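Local atomic coordinates of bifunctional protein PutA (Bdellovibrio bacteriovorus, PDB entry 5UR2), a protein that probably oxidises proline to glutamate in two steps, pairing an FAD-dependent proline dehydrogenase with an NAD-dependent glutamate semialdehyde dehydrogenase. Residues B[195-200]-B[220-225]; B[236-241]-B[247-252]. All coordinates share one frame; numbering follows the deposited sequence.

Interaction 1: residues B[195-200]-B[220-225]; sequences VSVKMT and DRLRPV. With P5F (N-propargylglycine-modified flavin adenine dinucleotide), chain F.
Val197 overlaps Leu222 and Val225 with its two methyls, one for each. Its CG1 lies 4.0 Å from Leu222 CD2, and its CG2 stands 4.2 Å from Val225 CG1; in both pairs the side chains slide past each other in opposite directions. The beta-branch spreads the two methyls, and with CG1 opposite the backbone N (chi1 -180°) they point one at each neighbour, three residues apart on the helix. Val225 repeats this torsion at -178°, which carries its CG1 to the strand. Branched aliphatic residues suit an interface whose closest approaches are between methyl groups. Strand 194-197 is the second strand of the proline dehydrogenase (βα)8 barrel, and helix 211-232, which packs on its outer surface, leads on to strand 235-238 in a beta-alpha-beta unit. On the helix's other side, Arg223 NH1 donates to Asp220 OD1 at 2.7 Å, a salt bridge in the plane of the guanidinium; Arg223 has a second carboxylate partner in Glu259. Next to Val197, Lys198 points away from the helix, and its long chain, bent at chi2 (84°), reaches the inactivated flavin, where Lys198 NZ is covalently bonded to P5F C23 at 1.4 Å.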
loop_
_atom_site.group_PDB
_atom_site.type_symbol
_atom_site.label_atom_id
_atom_site.label_comp_id
_atom_site.label_asym_id
_atom_site.label_seq_id
_atom_site.Cartn_x
_atom_site.Cartn_y
_atom_site.Cartn_z
ATOM N N VAL B 195 -36.805 -36.664 31.008
ATOM C CA VAL B 195 -35.519 -35.985 31.101
ATOM C C VAL B 195 -34.948 -35.813 29.697
ATOM O O VAL B 195 -35.189 -36.624 28.795
ATOM C CB VAL B 195 -34.500 -36.703 32.029
ATOM C CG1 VAL B 195 -35.127 -37.016 33.382
ATOM C CG2 VAL B 195 -33.892 -37.945 31.373
ATOM N N SER B 196 -34.229 -34.705 29.510
ATOM C CA SER B 196 -33.563 -34.368 28.262
ATOM C C SER B 196 -32.064 -34.419 28.473
ATOM O O SER B 196 -31.564 -33.939 29.496
ATOM C CB SER B 196 -33.957 -32.975 27.763
ATOM O OG SER B 196 -35.322 -32.950 27.381
ATOM N N VAL B 197 -31.363 -34.981 27.486
ATOM C CA VAL B 197 -29.937 -35.264 27.532
ATOM C C VAL B 197 -29.189 -34.595 26.381
ATOM O O VAL B 197 -29.628 -34.659 25.232
ATOM C CB VAL B 197 -29.701 -36.790 27.499
ATOM C CG1 VAL B 197 -28.211 -37.112 27.555
ATOM C CG2 VAL B 197 -30.430 -37.461 28.654
ATOM N N LYS B 198 -28.044 -33.987 26.687
ATOM C CA LYS B 198 -27.201 -33.340 25.676
ATOM C C LYS B 198 -26.110 -34.332 25.338
ATOM O O LYS B 198 -25.308 -34.734 26.223
ATOM C CB LYS B 198 -26.656 -31.994 26.155
ATOM C CG LYS B 198 -27.127 -30.691 25.512
ATOM C CD LYS B 198 -28.401 -29.991 25.945
ATOM C CE LYS B 198 -29.113 -29.127 24.913
ATOM N NZ LYS B 198 -30.388 -28.484 25.254
ATOM N N MET B 199 -26.047 -34.763 24.083
ATOM C CA MET B 199 -25.148 -35.845 23.701
ATOM C C MET B 199 -23.665 -35.520 23.921
ATOM O O MET B 199 -22.941 -36.308 24.524
ATOM C CB MET B 199 -25.354 -36.228 22.227
ATOM C CG MET B 199 -24.591 -37.504 21.833
ATOM S SD MET B 199 -24.660 -37.920 20.087
ATOM C CE MET B 199 -23.724 -36.557 19.362
ATOM N N THR B 200 -23.196 -34.368 23.432
ATOM C CA THR B 200 -21.770 -34.088 23.552
ATOM C C THR B 200 -21.318 -33.878 24.989
ATOM O O THR B 200 -20.113 -33.858 25.238
ATOM C CB THR B 200 -21.395 -32.876 22.720
ATOM O OG1 THR B 200 -21.964 -31.701 23.321
ATOM C CG2 THR B 200 -21.925 -33.073 21.309
ATOM N N ASP B 220 -22.264 -45.949 23.657
ATOM C CA ASP B 220 -21.942 -46.616 24.914
ATOM C C ASP B 220 -22.235 -45.716 26.106
ATOM O O ASP B 220 -22.665 -46.196 27.155
ATOM C CB ASP B 220 -20.467 -47.050 24.952
ATOM C CG ASP B 220 -20.150 -48.182 23.991
ATOM O OD1 ASP B 220 -21.096 -48.795 23.467
ATOM O OD2 ASP B 220 -18.946 -48.478 23.791
ATOM N N ARG B 221 -22.003 -44.408 25.971
ATOM C CA ARG B 221 -22.243 -43.522 27.102
ATOM C C ARG B 221 -23.727 -43.252 27.292
ATOM O O ARG B 221 -24.180 -43.103 28.434
ATOM C CB ARG B 221 -21.483 -42.210 26.916
ATOM C CG ARG B 221 -19.989 -42.378 26.644
ATOM C CD ARG B 221 -19.211 -42.707 27.894
ATOM N NE ARG B 221 -17.798 -43.000 27.625
ATOM C CZ ARG B 221 -16.810 -42.108 27.617
ATOM N NH1 ARG B 221 -17.053 -40.828 27.845
ATOM N NH2 ARG B 221 -15.565 -42.503 27.377
ATOM N N LEU B 222 -24.491 -43.209 26.192
ATOM C CA LEU B 222 -25.937 -42.989 26.259
ATOM C C LEU B 222 -26.677 -44.228 26.733
ATOM O O LEU B 222 -27.697 -44.118 27.427
ATOM C CB LEU B 222 -26.489 -42.579 24.894
ATOM C CG LEU B 222 -26.964 -41.143 24.722
ATOM C CD1 LEU B 222 -27.743 -41.012 23.412
ATOM C CD2 LEU B 222 -27.812 -40.738 25.902
ATOM N N ARG B 223 -26.192 -45.406 26.353
ATOM C CA ARG B 223 -26.929 -46.641 26.606
ATOM C C ARG B 223 -27.364 -46.812 28.058
ATOM O O ARG B 223 -28.546 -47.105 28.280
ATOM C CB ARG B 223 -26.090 -47.839 26.129
ATOM C CG ARG B 223 -26.828 -49.186 26.184
ATOM C CD ARG B 223 -26.019 -50.311 25.529
ATOM N NE ARG B 223 -25.844 -50.129 24.085
ATOM C CZ ARG B 223 -24.715 -49.741 23.493
ATOM N NH1 ARG B 223 -23.616 -49.473 24.200
ATOM N NH2 ARG B 223 -24.692 -49.631 22.176
ATOM N N PRO B 224 -26.514 -46.629 29.076
ATOM C CA PRO B 224 -27.010 -46.808 30.459
ATOM C C PRO B 224 -28.081 -45.801 30.851
ATOM O O PRO B 224 -28.950 -46.131 31.669
ATOM C CB PRO B 224 -25.752 -46.630 31.320
ATOM C CG PRO B 224 -24.595 -46.687 30.368
ATOM C CD PRO B 224 -25.095 -46.233 29.053
ATOM N N VAL B 225 -28.031 -44.575 30.304
ATOM C CA VAL B 225 -29.064 -43.582 30.602
ATOM C C VAL B 225 -30.385 -44.002 29.974
ATOM O O VAL B 225 -31.443 -43.955 30.616
ATOM C CB VAL B 225 -28.653 -42.178 30.117
ATOM C CG1 VAL B 225 -29.732 -41.165 30.491
ATOM C CG2 VAL B 225 -27.315 -41.777 30.668
HETATM P PA P5F F . -40.142 -17.880 16.664
HETATM O O1A P5F F . -41.475 -18.131 15.881
HETATM O O2A P5F F . -39.799 -16.510 16.981
HETATM O O5B P5F F . -38.892 -18.318 15.950
HETATM C C5B P5F F . -37.572 -17.885 16.256
HETATM C C4B P5F F . -36.579 -18.820 15.547
HETATM O O4B P5F F . -36.511 -18.619 14.155
HETATM C C3B P5F F . -35.148 -18.752 15.994
HETATM O O3B P5F F . -34.930 -19.411 17.182
HETATM C C2B P5F F . -34.432 -19.377 14.864
HETATM O O2B P5F F . -34.508 -20.756 14.982
HETATM C C1B P5F F . -35.232 -18.944 13.688
HETATM N N9A P5F F . -34.707 -17.790 13.003
HETATM C C8A P5F F . -34.457 -16.528 13.525
HETATM N N7A P5F F . -33.995 -15.745 12.542
HETATM C C5A P5F F . -33.940 -16.460 11.344
HETATM C C6A P5F F . -33.535 -16.179 10.041
HETATM N N6A P5F F . -33.058 -14.871 9.689
HETATM N N1A P5F F . -33.587 -17.129 9.089
HETATM C C2A P5F F . -34.034 -18.372 9.369
HETATM N N3A P5F F . -34.409 -18.687 10.643
HETATM C C4A P5F F . -34.384 -17.781 11.628
HETATM N N1 P5F F . -33.324 -25.593 19.906
HETATM C C2 P5F F . -32.335 -26.492 19.363
HETATM O O2 P5F F . -31.622 -26.084 18.257
HETATM N N3 P5F F . -32.104 -27.780 19.947
HETATM C C4 P5F F . -32.824 -28.230 21.082
HETATM O O4 P5F F . -32.548 -29.500 21.602
HETATM C C4X P5F F . -33.862 -27.279 21.663
HETATM N N5 P5F F . -34.566 -27.580 22.908
HETATM C C5X P5F F . -35.823 -26.839 23.134
HETATM C C6 P5F F . -36.876 -27.415 24.026
HETATM C C7 P5F F . -38.118 -26.748 24.176
HETATM C C7M P5F F . -39.174 -27.343 25.082
HETATM C C8 P5F F . -38.374 -25.530 23.479
HETATM C C8M P5F F . -39.684 -24.796 23.611
HETATM C C9 P5F F . -37.384 -24.979 22.630
HETATM C C9A P5F F . -36.074 -25.672 22.470
HETATM N N10 P5F F . -35.061 -25.111 21.573
HETATM C C10 P5F F . -34.072 -26.024 21.072
HETATM C "C1'" P5F F . -35.136 -23.730 21.036
HETATM C "C2'" P5F F . -36.039 -23.627 19.806
HETATM O "O2'" P5F F . -35.436 -24.293 18.763
HETATM C "C3'" P5F F . -36.373 -22.199 19.369
HETATM O "O3'" P5F F . -35.201 -21.565 19.018
HETATM C "C4'" P5F F . -37.062 -21.346 20.423
HETATM O "O4'" P5F F . -37.785 -22.204 21.237
HETATM C "C5'" P5F F . -37.900 -20.172 19.880
HETATM O "O5'" P5F F . -38.633 -20.483 18.712
HETATM P P P5F F . -40.154 -20.014 18.403
HETATM O O1P P5F F . -41.037 -20.936 17.478
HETATM O O2P P5F F . -40.663 -19.740 19.868
HETATM O O3P P5F F . -39.973 -18.424 18.038
HETATM C C21 P5F F . -32.441 -27.387 24.422
HETATM C C22 P5F F . -33.561 -27.584 23.694
HETATM C C23 P5F F . -31.173 -28.227 24.185
#

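Interaction 2: residues B[236-241]-B[247-252]; sequences VNLDME and HLTLEV. With P5F (N-propargylglycine-modified flavin adenine dinucleotide), chain F.
Met240 lays its thioether against helix 246-257, with SD 3.7 Å from Thr249 CB and the CE methyl 3.6 Å from Leu250 CD2. Bends at chi2 (62°) and chi3 (76°) fold the chain back to the helix, and a flexible methionine can fit both neighbours in this way. It slides past Thr249 but crosses Leu250 at about a right angle. Thr249 offers its methyl to the strand as well: CG2 lies 3.7 Å from Leu238 CD2. Its hydroxyl serves the polar side, bonded to the carbonyl O of Val245, just before the helix begins, and receiving a hydrogen bond from a bridging water. That water also accepts from Glu241 N, at 2.8 Å, and donates to Glu241 OE1, thus tying the loop to the helix. With its side chain held by the helix, Met240 turns its backbone to the flavin: Met240 N donates to P5F O4 at 3.1 Å, and P5F N3 donates to Met240 O at 2.8 Å. Beside it Asp239 OD2 approaches P5F C23 to 3.2 Å, while Asp239 OD1 is salt-bridged to Arg300. Backbone recognition of the flavin pyrimidine edge from the C-terminal end of a strand fits a TIM-barrel active site.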
loop_
_atom_site.group_PDB
_atom_site.type_symbol
_atom_site.label_atom_id
_atom_site.label_comp_id
_atom_site.label_asym_id
_atom_site.label_seq_id
_atom_site.Cartn_x
_atom_site.Cartn_y
_atom_site.Cartn_z
ATOM N N VAL B 236 -37.005 -40.428 28.004
ATOM C CA VAL B 236 -35.664 -39.897 27.768
ATOM C C VAL B 236 -35.627 -39.269 26.386
ATOM O O VAL B 236 -35.867 -39.947 25.376
ATOM C CB VAL B 236 -34.578 -40.967 27.910
ATOM C CG1 VAL B 236 -33.205 -40.317 27.810
ATOM C CG2 VAL B 236 -34.728 -41.669 29.233
ATOM N N ASN B 237 -35.334 -37.970 26.346
ATOM C CA ASN B 237 -35.257 -37.198 25.117
ATOM C C ASN B 237 -33.809 -36.806 24.853
ATOM O O ASN B 237 -33.123 -36.309 25.752
ATOM C CB ASN B 237 -36.141 -35.949 25.204
ATOM C CG ASN B 237 -36.382 -35.327 23.850
ATOM O OD1 ASN B 237 -35.527 -34.609 23.332
ATOM N ND2 ASN B 237 -37.541 -35.609 23.264
ATOM N N LEU B 238 -33.345 -37.032 23.625
ATOM C CA LEU B 238 -32.001 -36.646 23.215
ATOM C C LEU B 238 -32.116 -35.301 22.519
ATOM O O LEU B 238 -32.838 -35.187 21.517
ATOM C CB LEU B 238 -31.379 -37.696 22.288
ATOM C CG LEU B 238 -29.898 -37.495 21.929
ATOM C CD1 LEU B 238 -29.049 -37.506 23.201
ATOM C CD2 LEU B 238 -29.397 -38.543 20.943
ATOM N N ASP B 239 -31.465 -34.275 23.083
ATOM C CA ASP B 239 -31.507 -32.955 22.466
ATOM C C ASP B 239 -30.690 -32.938 21.176
ATOM O O ASP B 239 -29.933 -33.864 20.867
ATOM C CB ASP B 239 -31.021 -31.865 23.432
ATOM C CG ASP B 239 -32.039 -31.558 24.551
ATOM O OD1 ASP B 239 -33.249 -31.821 24.376
ATOM O OD2 ASP B 239 -31.639 -31.025 25.605
ATOM N N MET B 240 -30.849 -31.862 20.412
ATOM C CA MET B 240 -30.069 -31.659 19.199
ATOM C C MET B 240 -29.239 -30.405 19.359
ATOM O O MET B 240 -29.785 -29.320 19.613
ATOM C CB MET B 240 -30.945 -31.539 17.956
ATOM C CG MET B 240 -30.107 -31.506 16.696
ATOM S SD MET B 240 -29.167 -33.018 16.468
ATOM C CE MET B 240 -30.499 -34.087 15.914
ATOM N N GLU B 241 -27.931 -30.557 19.183
ATOM C CA GLU B 241 -26.982 -29.462 19.338
ATOM C C GLU B 241 -26.640 -28.870 17.971
ATOM O O GLU B 241 -27.474 -28.898 17.058
ATOM C CB GLU B 241 -25.737 -29.959 20.089
ATOM C CG GLU B 241 -26.066 -30.393 21.515
ATOM C CD GLU B 241 -25.025 -31.337 22.119
ATOM O OE1 GLU B 241 -24.982 -32.512 21.699
ATOM O OE2 GLU B 241 -24.264 -30.914 23.028
ATOM N N HIS B 247 -25.804 -34.797 12.178
ATOM C CA HIS B 247 -25.879 -36.103 11.530
ATOM C C HIS B 247 -25.406 -37.204 12.479
ATOM O O HIS B 247 -26.043 -38.260 12.589
ATOM C CB HIS B 247 -25.065 -36.072 10.228
ATOM C CG HIS B 247 -25.178 -37.318 9.408
ATOM N ND1 HIS B 247 -24.296 -37.625 8.389
ATOM C CD2 HIS B 247 -26.061 -38.346 9.463
ATOM C CE1 HIS B 247 -24.632 -38.786 7.854
ATOM N NE2 HIS B 247 -25.697 -39.246 8.489
ATOM N N LEU B 248 -24.320 -36.951 13.210
ATOM C CA LEU B 248 -23.831 -37.938 14.164
ATOM C C LEU B 248 -24.887 -38.252 15.226
ATOM O O LEU B 248 -25.095 -39.415 15.584
ATOM C CB LEU B 248 -22.535 -37.436 14.797
ATOM C CG LEU B 248 -21.832 -38.321 15.826
ATOM C CD1 LEU B 248 -21.410 -39.645 15.200
ATOM C CD2 LEU B 248 -20.633 -37.591 16.410
ATOM N N THR B 249 -25.580 -37.226 15.723
ATOM C CA THR B 249 -26.610 -37.433 16.736
ATOM C C THR B 249 -27.725 -38.331 16.216
ATOM O O THR B 249 -28.252 -39.174 16.953
ATOM C CB THR B 249 -27.155 -36.084 17.206
ATOM O OG1 THR B 249 -26.061 -35.291 17.685
ATOM C CG2 THR B 249 -28.172 -36.270 18.344
ATOM N N LEU B 250 -28.105 -38.160 14.952
ATOM C CA LEU B 250 -29.183 -38.970 14.405
ATOM C C LEU B 250 -28.770 -40.437 14.266
ATOM O O LEU B 250 -29.565 -41.336 14.561
ATOM C CB LEU B 250 -29.636 -38.385 13.070
ATOM C CG LEU B 250 -30.311 -37.012 13.222
ATOM C CD1 LEU B 250 -30.781 -36.476 11.878
ATOM C CD2 LEU B 250 -31.458 -37.076 14.220
ATOM N N GLU B 251 -27.536 -40.701 13.816
ATOM C CA GLU B 251 -27.049 -42.077 13.761
ATOM C C GLU B 251 -26.943 -42.678 15.162
ATOM O O GLU B 251 -27.317 -43.833 15.381
ATOM C CB GLU B 251 -25.692 -42.136 13.048
ATOM C CG GLU B 251 -25.787 -41.807 11.573
ATOM C CD GLU B 251 -24.528 -42.129 10.809
ATOM O OE1 GLU B 251 -23.601 -42.748 11.381
ATOM O OE2 GLU B 251 -24.466 -41.760 9.627
ATOM N N VAL B 252 -26.433 -41.908 16.123
ATOM C CA VAL B 252 -26.339 -42.402 17.493
ATOM C C VAL B 252 -27.718 -42.807 17.998
ATOM O O VAL B 252 -27.916 -43.913 18.515
ATOM C CB VAL B 252 -25.682 -41.334 18.388
ATOM C CG1 VAL B 252 -25.846 -41.657 19.857
ATOM C CG2 VAL B 252 -24.201 -41.157 18.021
HETATM P PA P5F F . -40.142 -17.880 16.664
HETATM O O1A P5F F . -41.475 -18.131 15.881
HETATM O O2A P5F F . -39.799 -16.510 16.981
HETATM O O5B P5F F . -38.892 -18.318 15.950
HETATM C C5B P5F F . -37.572 -17.885 16.256
HETATM C C4B P5F F . -36.579 -18.820 15.547
HETATM O O4B P5F F . -36.511 -18.619 14.155
HETATM C C3B P5F F . -35.148 -18.752 15.994
HETATM O O3B P5F F . -34.930 -19.411 17.182
HETATM C C2B P5F F . -34.432 -19.377 14.864
HETATM O O2B P5F F . -34.508 -20.756 14.982
HETATM C C1B P5F F . -35.232 -18.944 13.688
HETATM N N9A P5F F . -34.707 -17.790 13.003
HETATM C C8A P5F F . -34.457 -16.528 13.525
HETATM N N7A P5F F . -33.995 -15.745 12.542
HETATM C C5A P5F F . -33.940 -16.460 11.344
HETATM C C6A P5F F . -33.535 -16.179 10.041
HETATM N N6A P5F F . -33.058 -14.871 9.689
HETATM N N1A P5F F . -33.587 -17.129 9.089
HETATM C C2A P5F F . -34.034 -18.372 9.369
HETATM N N3A P5F F . -34.409 -18.687 10.643
HETATM C C4A P5F F . -34.384 -17.781 11.628
HETATM N N1 P5F F . -33.324 -25.593 19.906
HETATM C C2 P5F F . -32.335 -26.492 19.363
HETATM O O2 P5F F . -31.622 -26.084 18.257
HETATM N N3 P5F F . -32.104 -27.780 19.947
HETATM C C4 P5F F . -32.824 -28.230 21.082
HETATM O O4 P5F F . -32.548 -29.500 21.602
HETATM C C4X P5F F . -33.862 -27.279 21.663
HETATM N N5 P5F F . -34.566 -27.580 22.908
HETATM C C5X P5F F . -35.823 -26.839 23.134
HETATM C C6 P5F F . -36.876 -27.415 24.026
HETATM C C7 P5F F . -38.118 -26.748 24.176
HETATM C C7M P5F F . -39.174 -27.343 25.082
HETATM C C8 P5F F . -38.374 -25.530 23.479
HETATM C C8M P5F F . -39.684 -24.796 23.611
HETATM C C9 P5F F . -37.384 -24.979 22.630
HETATM C C9A P5F F . -36.074 -25.672 22.470
HETATM N N10 P5F F . -35.061 -25.111 21.573
HETATM C C10 P5F F . -34.072 -26.024 21.072
HETATM C "C1'" P5F F . -35.136 -23.730 21.036
HETATM C "C2'" P5F F . -36.039 -23.627 19.806
HETATM O "O2'" P5F F . -35.436 -24.293 18.763
HETATM C "C3'" P5F F . -36.373 -22.199 19.369
HETATM O "O3'" P5F F . -35.201 -21.565 19.018
HETATM C "C4'" P5F F . -37.062 -21.346 20.423
HETATM O "O4'" P5F F . -37.785 -22.204 21.237
HETATM C "C5'" P5F F . -37.900 -20.172 19.880
HETATM O "O5'" P5F F . -38.633 -20.483 18.712
HETATM P P P5F F . -40.154 -20.014 18.403
HETATM O O1P P5F F . -41.037 -20.936 17.478
HETATM O O2P P5F F . -40.663 -19.740 19.868
HETATM O O3P P5F F . -39.973 -18.424 18.038
HETATM C C21 P5F F . -32.441 -27.387 24.422
HETATM C C22 P5F F . -33.561 -27.584 23.694
HETATM C C23 P5F F . -31.173 -28.227 24.185
HETATM O O HOH W 1 -26.774 -33.115 19.552
#

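Interactions 1 and 2, with centres about 9 Å apart, belong to successive beta-alpha units of one barrel: helix 211-232 of the first leads into strand 235-238 of the second. Their strands are neighbours in the sheet, joined by a probable hydrogen bond of 2.8 Å between Val195 O and Asn237 N. Beyond the strands, Thr200 OG1 and Glu241 OE2 come within 2.4 Å, probably a hydrogen bond, though the modelled distance is too short to be trusted, and Met199 packs against Thr249, bringing the loop of interaction 1 onto the helix of interaction 2. Both strand ends reach the modified flavin differently, Lys198 through a covalent bond to the inactivator-derived group and Met240 through backbone hydrogen bonds to the ring.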